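Local coordinates for helicase of the snf2/rad54 family (Sulfolobus solfataricus, PDB 1Z5Z), which probably serves as the C-terminal RecA-like half of a SWI2/SNF2 ATPase core that couples ATP hydrolysis to work on DNA, at residues 109-114 with 184-189. Sequence-based numbering, arbitrary orientation.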
loop_
_atom_site.group_PDB
_atom_site.type_symbol
_atom_site.label_atom_id
_atom_site.label_comp_id
_atom_site.label_asym_id
_atom_site.label_seq_id
_atom_site.Cartn_x
_atom_site.Cartn_y
_atom_site.Cartn_z
ATOM N N LEU A 109 -10.382 14.209 10.777
ATOM C CA LEU A 109 -10.543 15.651 10.620
ATOM C C LEU A 109 -11.359 16.163 11.801
ATOM O O LEU A 109 -11.029 17.194 12.404
ATOM C CB LEU A 109 -11.242 15.993 9.296
ATOM C CG LEU A 109 -10.424 15.784 8.015
ATOM C CD1 LEU A 109 -11.229 16.217 6.819
ATOM C CD2 LEU A 109 -9.130 16.588 8.077
ATOM N N ASP A 110 -12.403 15.427 12.162
ATOM C CA ASP A 110 -13.215 15.869 13.282
ATOM C C ASP A 110 -12.418 16.037 14.572
ATOM O O ASP A 110 -12.775 16.853 15.417
ATOM C CB ASP A 110 -14.394 14.936 13.507
ATOM C CG ASP A 110 -15.704 15.673 13.406
ATOM O OD1 ASP A 110 -16.438 15.459 12.416
ATOM O OD2 ASP A 110 -15.974 16.501 14.308
ATOM N N GLU A 111 -11.344 15.268 14.728
ATOM C CA GLU A 111 -10.487 15.371 15.905
ATOM C C GLU A 111 -9.451 16.468 15.628
ATOM O O GLU A 111 -8.575 16.720 16.437
ATOM C CB GLU A 111 -9.737 14.058 16.128
ATOM C CG GLU A 111 -10.516 12.926 16.750
ATOM C CD GLU A 111 -10.551 13.021 18.266
ATOM O OE1 GLU A 111 -9.619 13.613 18.869
ATOM O OE2 GLU A 111 -11.510 12.487 18.858
ATOM N N GLY A 112 -9.530 17.085 14.454
ATOM C CA GLY A 112 -8.568 18.115 14.104
ATOM C C GLY A 112 -7.186 17.570 13.753
ATOM O O GLY A 112 -6.182 18.296 13.863
ATOM N N ASP A 113 -7.116 16.303 13.339
ATOM C CA ASP A 113 -5.815 15.681 12.972
ATOM C C ASP A 113 -5.232 16.188 11.647
ATOM O O ASP A 113 -5.956 16.561 10.741
ATOM C CB ASP A 113 -5.962 14.167 12.797
ATOM C CG ASP A 113 -6.213 13.415 14.110
ATOM O OD1 ASP A 113 -6.314 14.039 15.187
ATOM O OD2 ASP A 113 -6.315 12.175 14.039
ATOM N N LYS A 114 -3.910 16.191 11.583
ATOM C CA LYS A 114 -3.128 16.495 10.398
ATOM C C LYS A 114 -2.815 15.051 9.958
ATOM O O LYS A 114 -2.288 14.269 10.733
ATOM C CB LYS A 114 -1.840 17.220 10.767
ATOM C CG LYS A 114 -1.993 18.713 10.795
ATOM C CD LYS A 114 -0.671 19.355 10.459
ATOM C CE LYS A 114 -0.947 20.651 9.763
ATOM N NZ LYS A 114 0.252 21.227 9.176
ATOM N N ALA A 184 2.379 15.449 11.838
ATOM C CA ALA A 184 1.243 14.572 11.582
ATOM C C ALA A 184 0.751 13.897 12.889
ATOM O O ALA A 184 1.543 13.400 13.695
ATOM C CB ALA A 184 1.620 13.496 10.540
ATOM N N ASN A 185 -0.558 13.904 13.074
ATOM C CA ASN A 185 -1.232 13.348 14.235
ATOM C C ASN A 185 -1.745 11.980 13.854
ATOM O O ASN A 185 -1.976 11.139 14.692
ATOM C CB ASN A 185 -2.457 14.224 14.612
ATOM C CG ASN A 185 -2.091 15.692 14.811
ATOM O OD1 ASN A 185 -2.323 16.551 13.953
ATOM N ND2 ASN A 185 -1.480 15.976 15.943
ATOM N N ARG A 186 -1.931 11.773 12.558
ATOM C CA ARG A 186 -2.477 10.516 12.059
ATOM C C ARG A 186 -1.664 10.084 10.833
ATOM O O ARG A 186 -1.347 10.901 9.961
ATOM C CB ARG A 186 -3.929 10.757 11.692
ATOM C CG ARG A 186 -4.645 9.631 11.061
ATOM C CD ARG A 186 -5.413 8.852 12.085
ATOM N NE ARG A 186 -6.238 9.689 12.951
ATOM C CZ ARG A 186 -7.280 9.220 13.639
ATOM N NH1 ARG A 186 -7.612 7.933 13.531
ATOM N NH2 ARG A 186 -7.966 10.008 14.466
ATOM N N VAL A 187 -1.328 8.805 10.770
ATOM C CA VAL A 187 -0.543 8.304 9.670
ATOM C C VAL A 187 -1.274 7.084 9.139
ATOM O O VAL A 187 -1.661 6.203 9.920
ATOM C CB VAL A 187 0.902 7.861 10.138
ATOM C CG1 VAL A 187 1.695 7.310 8.951
ATOM C CG2 VAL A 187 1.655 9.033 10.770
ATOM N N ILE A 188 -1.506 7.068 7.820
ATOM C CA ILE A 188 -2.121 5.915 7.160
ATOM C C ILE A 188 -1.080 5.284 6.213
ATOM O O ILE A 188 -0.593 5.953 5.260
ATOM C CB ILE A 188 -3.322 6.328 6.285
ATOM C CG1 ILE A 188 -4.450 6.869 7.173
ATOM C CG2 ILE A 188 -3.832 5.128 5.448
ATOM C CD1 ILE A 188 -5.678 7.376 6.376
ATOM N N HIS A 189 -0.708 4.034 6.474
ATOM C CA HIS A 189 0.213 3.337 5.581
ATOM C C HIS A 189 -0.696 2.577 4.608
ATOM O O HIS A 189 -1.233 1.523 4.912
ATOM C CB HIS A 189 1.161 2.458 6.385
ATOM C CG HIS A 189 2.107 3.259 7.234
ATOM N ND1 HIS A 189 3.034 4.128 6.693
ATOM C CD2 HIS A 189 2.209 3.386 8.578
ATOM C CE1 HIS A 189 3.666 4.755 7.671
ATOM N NE2 HIS A 189 3.185 4.322 8.824
HETATM O O HOH W 1 -3.712 18.924 14.495
#
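Asp-113 and Arg-186 join by a salt bridge at the N-terminal ends of two neighbouring inner strands, 115-119 and 186-189, of the parallel sheet of this RecA-like helicase domain. Arg-186 can be followed outward. Its CB lies 3.6 Å from Asp-113 OD2; CG leaves anti to the backbone N (chi1 175°), and bends at chi2 and chi3 turn the chain back, with CD still 4.0 Å from Asp-113 OD2. NE and NH2 then both donate to that one oxygen, at 2.7 Å from NE and 2.8 Å from NH2. OD2 sits almost in the guanidinium plane, whereas the carboxylate is turned 43° from it; NE meets OD2 nearly along the C-O axis and NH2 approaches from the syn side but 30° out of the carboxylate plane. NH1 has a long, weak ion pair with Glu-107 of helix 96-110, and the side chain also touches Ala-108, so Arg-186 links the strand to this helix.

Lys-114 O accepts from two successive amides, Asn-185 N at 2.9 Å, in the carbonyl plane, and Arg-186 N at 3.1 Å, tilted from it. The Lys-114 side chain runs off to other partners, its NZ bonding to the carbonyls of Phe-159 and Asn-162. Ahead of it, Gly-112 ends helix 96-110 in a Schellman motif with positive phi, turning the chain into the strand. Asn-185 OD1 accepts from Lys-114 N just after the turn, at 2.9 Å, in plane and on a lone pair; a water donates both to OD1, at 2.8 Å, and to Gly-112 O.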